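PDB 3LKV: ABC transporter substrate-binding protein from Vibrio cholerae, which probably serves as the substrate-binding component of an ABC transporter, and holds a phenylalanine and zinc ions in the crystal. Local coordinates for residues 11-16 and 46-51; 27-32 and 249-254. One frame throughout, in Å; residues are numbered along the deposited sequence.

Contact 1. Residues 11-16 and 46-51. With ZN (zinc ion), chain C.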
loop_
_atom_site.group_PDB
_atom_site.type_symbol
_atom_site.label_atom_id
_atom_site.label_comp_id
_atom_site.label_asym_id
_atom_site.label_seq_id
_atom_site.Cartn_x
_atom_site.Cartn_y
_atom_site.Cartn_z
ATOM N N VAL A 11 -10.428 -1.137 -10.497
ATOM C CA VAL A 11 -10.817 -2.339 -9.782
ATOM C C VAL A 11 -11.142 -1.919 -8.347
ATOM O O VAL A 11 -10.289 -1.340 -7.666
ATOM C CB VAL A 11 -9.700 -3.366 -9.837
ATOM C CG1 VAL A 11 -10.045 -4.625 -9.004
ATOM C CG2 VAL A 11 -9.427 -3.729 -11.351
ATOM N N ALA A 12 -12.362 -2.241 -7.898
ATOM C CA ALA A 12 -12.829 -1.863 -6.584
ATOM C C ALA A 12 -13.095 -3.125 -5.772
ATOM O O ALA A 12 -13.858 -3.982 -6.209
ATOM C CB ALA A 12 -14.119 -1.002 -6.712
ATOM N N VAL A 13 -12.461 -3.198 -4.613
ATOM C CA VAL A 13 -12.393 -4.374 -3.806
ATOM C C VAL A 13 -13.102 -4.151 -2.492
ATOM O O VAL A 13 -12.755 -3.233 -1.746
ATOM C CB VAL A 13 -10.947 -4.762 -3.482
ATOM C CG1 VAL A 13 -10.944 -6.058 -2.670
ATOM C CG2 VAL A 13 -10.096 -4.902 -4.764
ATOM N N SER A 14 -14.114 -4.962 -2.226
ATOM C CA SER A 14 -14.837 -4.922 -0.993
ATOM C C SER A 14 -14.628 -6.207 -0.195
ATOM O O SER A 14 -14.807 -7.307 -0.714
ATOM C CB SER A 14 -16.298 -4.812 -1.336
ATOM O OG SER A 14 -17.114 -4.730 -0.167
ATOM N N GLN A 15 -14.346 -6.058 1.096
ATOM C CA GLN A 15 -13.914 -7.160 1.962
ATOM C C GLN A 15 -14.695 -7.032 3.242
ATOM O O GLN A 15 -14.771 -5.926 3.807
ATOM C CB GLN A 15 -12.423 -6.972 2.239
ATOM C CG GLN A 15 -11.792 -8.078 2.887
ATOM C CD GLN A 15 -10.285 -7.867 3.060
ATOM O OE1 GLN A 15 -9.600 -7.554 2.114
ATOM N NE2 GLN A 15 -9.787 -8.083 4.256
ATOM N N ILE A 16 -15.285 -8.124 3.731
ATOM C CA ILE A 16 -16.176 -8.017 4.879
ATOM C C ILE A 16 -15.459 -7.486 6.133
ATOM O O ILE A 16 -16.028 -6.699 6.922
ATOM C CB ILE A 16 -16.939 -9.357 5.112
ATOM C CG1 ILE A 16 -17.957 -9.246 6.235
ATOM C CG2 ILE A 16 -15.966 -10.533 5.334
ATOM C CD1 ILE A 16 -19.059 -8.181 6.067
ATOM N N PHE A 46 -6.712 0.789 -7.804
ATOM C CA PHE A 46 -7.137 -0.364 -7.017
ATOM C C PHE A 46 -7.725 0.252 -5.734
ATOM O O PHE A 46 -7.012 0.683 -4.873
ATOM C CB PHE A 46 -5.888 -1.195 -6.743
ATOM C CG PHE A 46 -6.113 -2.453 -6.027
ATOM C CD1 PHE A 46 -6.390 -3.612 -6.705
ATOM C CD2 PHE A 46 -5.959 -2.514 -4.643
ATOM C CE1 PHE A 46 -6.525 -4.827 -6.032
ATOM C CE2 PHE A 46 -6.102 -3.733 -3.958
ATOM C CZ PHE A 46 -6.368 -4.879 -4.648
ATOM N N ASP A 47 -9.020 0.345 -5.657
ATOM C CA ASP A 47 -9.674 0.911 -4.476
ATOM C C ASP A 47 -10.146 -0.261 -3.625
ATOM O O ASP A 47 -10.515 -1.305 -4.141
ATOM C CB ASP A 47 -10.898 1.716 -4.901
ATOM C CG ASP A 47 -10.536 2.985 -5.657
ATOM O OD1 ASP A 47 -9.511 3.581 -5.326
ATOM O OD2 ASP A 47 -11.291 3.414 -6.555
ATOM N N TYR A 48 -10.208 -0.027 -2.337
ATOM C CA TYR A 48 -10.355 -1.035 -1.335
ATOM C C TYR A 48 -11.185 -0.451 -0.174
ATOM O O TYR A 48 -10.927 0.640 0.305
ATOM C CB TYR A 48 -8.957 -1.421 -0.849
ATOM C CG TYR A 48 -9.036 -2.145 0.428
ATOM C CD1 TYR A 48 -9.762 -3.339 0.510
ATOM C CD2 TYR A 48 -8.505 -1.605 1.596
ATOM C CE1 TYR A 48 -9.915 -4.005 1.721
ATOM C CE2 TYR A 48 -8.658 -2.268 2.823
ATOM C CZ TYR A 48 -9.374 -3.454 2.863
ATOM O OH TYR A 48 -9.501 -4.132 4.065
ATOM N N LYS A 49 -12.174 -1.191 0.296
ATOM C CA LYS A 49 -12.930 -0.823 1.492
ATOM C C LYS A 49 -13.206 -2.085 2.322
ATOM O O LYS A 49 -13.564 -3.142 1.750
ATOM C CB LYS A 49 -14.258 -0.166 1.122
ATOM C CG LYS A 49 -14.238 1.323 0.619
ATOM C CD LYS A 49 -13.629 2.314 1.660
ATOM C CE LYS A 49 -13.842 3.857 1.306
ATOM N NZ LYS A 49 -15.333 4.154 1.317
ATOM N N THR A 50 -13.082 -1.965 3.657
ATOM C CA THR A 50 -13.479 -3.032 4.531
ATOM C C THR A 50 -14.791 -2.625 5.190
ATOM O O THR A 50 -14.971 -1.468 5.549
ATOM C CB THR A 50 -12.441 -3.403 5.602
ATOM O OG1 THR A 50 -13.109 -4.234 6.579
ATOM C CG2 THR A 50 -11.867 -2.149 6.320
ATOM N N ALA A 51 -15.692 -3.599 5.339
ATOM C CA ALA A 51 -16.949 -3.388 5.999
ATOM C C ALA A 51 -16.838 -3.502 7.503
ATOM O O ALA A 51 -17.827 -3.370 8.208
ATOM C CB ALA A 51 -18.036 -4.324 5.464
HETATM ZN ZN ZN C . -9.974 5.120 -6.421
#
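Strands 11-15 and 46-50 run parallel, and five backbone hydrogen bonds alternate between them, from Asp47 N to Val11 O at 2.9 Å through to Ala51 N to Gln15 O at 2.9 Å. Most lie nearly along the C=O axis; Val13 N instead meets Asp47 O from above the carbonyl plane. On the face carrying Val11, Val13, Gln15, Phe46 and Tyr48, Val13 holds CG1 anti to its backbone N (chi1 -178°), so that CG2 sits over one face of the Phe46 ring, 3.7 Å from CZ, a CH-pi contact. Gln15 crosses Tyr48 obliquely, its amide plane 49° from the ring; Gln15 CB lies in plane at the edge of the Tyr48 ring. Arg26 bonds to Gln15 OE1 and makes a cation-pi contact with Tyr48, whose OH bonds to Glu18. From the other face Asp47, its CG beside the backbone N (chi1 -69°), chelates zinc through OD1 at 1.9 Å and OD2 at 2.2 Å; Lys10 NZ is hydrogen-bonded to OD2. Glu45 and the same two residues of the second subunit also bind this ion, bridging the subunits. Helix 20-35 makes the beta-alpha-beta crossover over Phe46 and Gln15, helix 55-66 packs on Ser14 and Lys49, and strand 72-76 flanks strand 9-15.

Contact 2. Residues 27-32 and 249-254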
loop_
_atom_site.group_PDB
_atom_site.type_symbol
_atom_site.label_atom_id
_atom_site.label_comp_id
_atom_site.label_asym_id
_atom_site.label_seq_id
_atom_site.Cartn_x
_atom_site.Cartn_y
_atom_site.Cartn_z
ATOM N N GLN A 27 -3.810 -9.290 -1.059
ATOM C CA GLN A 27 -2.435 -9.049 -1.491
ATOM C C GLN A 27 -2.117 -9.866 -2.741
ATOM O O GLN A 27 -1.431 -9.417 -3.687
ATOM C CB GLN A 27 -1.461 -9.447 -0.384
ATOM C CG GLN A 27 0.007 -9.055 -0.690
ATOM C CD GLN A 27 0.199 -7.558 -0.891
ATOM O OE1 GLN A 27 -0.050 -6.787 0.022
ATOM N NE2 GLN A 27 0.668 -7.136 -2.087
ATOM N N GLY A 28 -2.595 -11.092 -2.722
ATOM C CA GLY A 28 -2.445 -11.974 -3.873
ATOM C C GLY A 28 -3.068 -11.425 -5.149
ATOM O O GLY A 28 -2.490 -11.527 -6.242
ATOM N N LEU A 29 -4.232 -10.819 -5.000
ATOM C CA LEU A 29 -4.890 -10.210 -6.117
ATOM C C LEU A 29 -4.055 -9.057 -6.711
ATOM O O LEU A 29 -3.896 -8.944 -7.934
ATOM C CB LEU A 29 -6.255 -9.712 -5.679
ATOM C CG LEU A 29 -6.960 -8.815 -6.706
ATOM C CD1 LEU A 29 -7.162 -9.542 -8.030
ATOM C CD2 LEU A 29 -8.313 -8.355 -6.115
ATOM N N LEU A 30 -3.598 -8.181 -5.815
ATOM C CA LEU A 30 -2.773 -7.082 -6.173
ATOM C C LEU A 30 -1.481 -7.531 -6.910
ATOM O O LEU A 30 -1.152 -6.979 -7.949
ATOM C CB LEU A 30 -2.433 -6.266 -4.921
ATOM C CG LEU A 30 -1.662 -4.946 -5.131
ATOM C CD1 LEU A 30 -2.584 -3.947 -5.946
ATOM C CD2 LEU A 30 -1.170 -4.328 -3.771
ATOM N N ASP A 31 -0.777 -8.525 -6.373
ATOM C CA ASP A 31 0.476 -9.018 -6.985
ATOM C C ASP A 31 0.189 -9.736 -8.298
ATOM O O ASP A 31 0.921 -9.589 -9.268
ATOM C CB ASP A 31 1.225 -9.961 -6.040
ATOM C CG ASP A 31 1.649 -9.281 -4.707
ATOM O OD1 ASP A 31 1.573 -8.036 -4.607
ATOM O OD2 ASP A 31 2.061 -10.018 -3.772
ATOM N N GLY A 32 -0.911 -10.475 -8.352
ATOM C CA GLY A 32 -1.271 -11.153 -9.588
ATOM C C GLY A 32 -1.626 -10.153 -10.684
ATOM O O GLY A 32 -1.279 -10.357 -11.854
ATOM N N GLN A 249 -4.820 -16.225 -8.330
ATOM C CA GLN A 249 -5.710 -16.744 -9.380
ATOM C C GLN A 249 -6.895 -15.847 -9.638
ATOM O O GLN A 249 -7.430 -15.842 -10.740
ATOM C CB GLN A 249 -6.296 -18.103 -9.027
ATOM C CG GLN A 249 -5.393 -19.294 -8.941
ATOM C CD GLN A 249 -6.210 -20.540 -8.493
ATOM O OE1 GLN A 249 -7.272 -20.877 -9.053
ATOM N NE2 GLN A 249 -5.734 -21.180 -7.459
ATOM N N THR A 250 -7.362 -15.134 -8.619
ATOM C CA THR A 250 -8.417 -14.136 -8.830
ATOM C C THR A 250 -8.023 -13.091 -9.889
ATOM O O THR A 250 -8.859 -12.631 -10.652
ATOM C CB THR A 250 -8.787 -13.429 -7.523
ATOM O OG1 THR A 250 -9.051 -14.408 -6.479
ATOM C CG2 THR A 250 -9.979 -12.494 -7.756
ATOM N N ALA A 251 -6.751 -12.765 -9.990
ATOM C CA ALA A 251 -6.299 -11.756 -10.956
ATOM C C ALA A 251 -6.470 -12.232 -12.373
ATOM O O ALA A 251 -6.617 -11.419 -13.256
ATOM C CB ALA A 251 -4.823 -11.383 -10.714
ATOM N N ASP A 252 -6.376 -13.532 -12.612
ATOM C CA ASP A 252 -6.694 -14.084 -13.909
ATOM C C ASP A 252 -8.094 -13.742 -14.349
ATOM O O ASP A 252 -8.279 -13.398 -15.489
ATOM C CB ASP A 252 -6.607 -15.625 -13.955
ATOM C CG ASP A 252 -5.203 -16.160 -13.754
ATOM O OD1 ASP A 252 -4.210 -15.378 -13.783
ATOM O OD2 ASP A 252 -5.092 -17.406 -13.572
ATOM N N TYR A 253 -9.085 -13.873 -13.473
ATOM C CA TYR A 253 -10.452 -13.522 -13.826
ATOM C C TYR A 253 -10.576 -12.007 -14.105
ATOM O O TYR A 253 -11.128 -11.534 -15.125
ATOM C CB TYR A 253 -11.422 -13.912 -12.663
ATOM C CG TYR A 253 -11.754 -15.394 -12.527
ATOM C CD1 TYR A 253 -12.962 -15.906 -13.025
ATOM C CD2 TYR A 253 -10.901 -16.266 -11.879
ATOM C CE1 TYR A 253 -13.285 -17.239 -12.949
ATOM C CE2 TYR A 253 -11.220 -17.679 -11.795
ATOM C CZ TYR A 253 -12.415 -18.136 -12.328
ATOM O OH TYR A 253 -12.784 -19.465 -12.231
ATOM N N VAL A 254 -10.072 -11.213 -13.176
ATOM C CA VAL A 254 -10.130 -9.764 -13.352
ATOM C C VAL A 254 -9.450 -9.341 -14.682
ATOM O O VAL A 254 -10.024 -8.602 -15.455
ATOM C CB VAL A 254 -9.504 -9.051 -12.164
ATOM C CG1 VAL A 254 -9.406 -7.569 -12.445
ATOM C CG2 VAL A 254 -10.315 -9.317 -10.886
#
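Apolar packing joins the two helical segments, whose axes approach to 7.7 Å and cross at -55°. Leu29 supplies most of the side-chain contact from its helix: CG stands anti to the backbone N (chi1 169°), and the CD1 branch reaches the other helix. CD1 lies 3.8 Å from Ala251 CA, with Thr250 CG2 at 4.1 Å and Val254 CG2 at 4.3 Å, so one methyl nestles among Thr250, Ala251 and, one turn on, Val254. Backbone against methyl is the second kind of contact. Gly32 has no side chain, and Ala251 CB rests directly on its main chain, 3.4 Å from Gly32 C; the two CA atoms are 5.2 Å apart. Polar groups find partners within or beyond the segments. Gln27 NE2 donates to Asp31 OD1 at 2.8 Å, approaching from above the carboxylate plane, while Asp31 OD2 is hydrogen-bonded to Tyr244 OH, earlier on helix 243-258. Thr250 turns CG2 to Leu29, and its OG1 is hydrogen-bonded to Ile246 O and Thr96 OG1. Between 27-32 and 249-254, then, the chemistry is van der Waals contact of the Leu29, Thr250, Ala251 and Val254 methyls with each other and with backbone atoms, and the Asp31-Tyr244 bond links the same helices beside this apolar patch.

Both contacts are buried and belong to the same domain, that of the parallel sheet, and helix 20-35, which carries 27-32, is the crossover between the two strands of contact 1. They meet directly: Phe46 packs on Leu30 and Leu29, and Val11 on Val254, so the Val11 and Phe46 side of the sheet is the floor on which the helix pair of contact 2 lies. Leu29 thus serves both, sending CD2 to Phe46 and Val13 and CD1 to helix 243-258. Contact 1 is built on directional backbone bonds and, on its opposite face, turns to a zinc site shared with the second subunit; contact 2, touched by no other chain, relies on apolar fit between helices far apart in sequence.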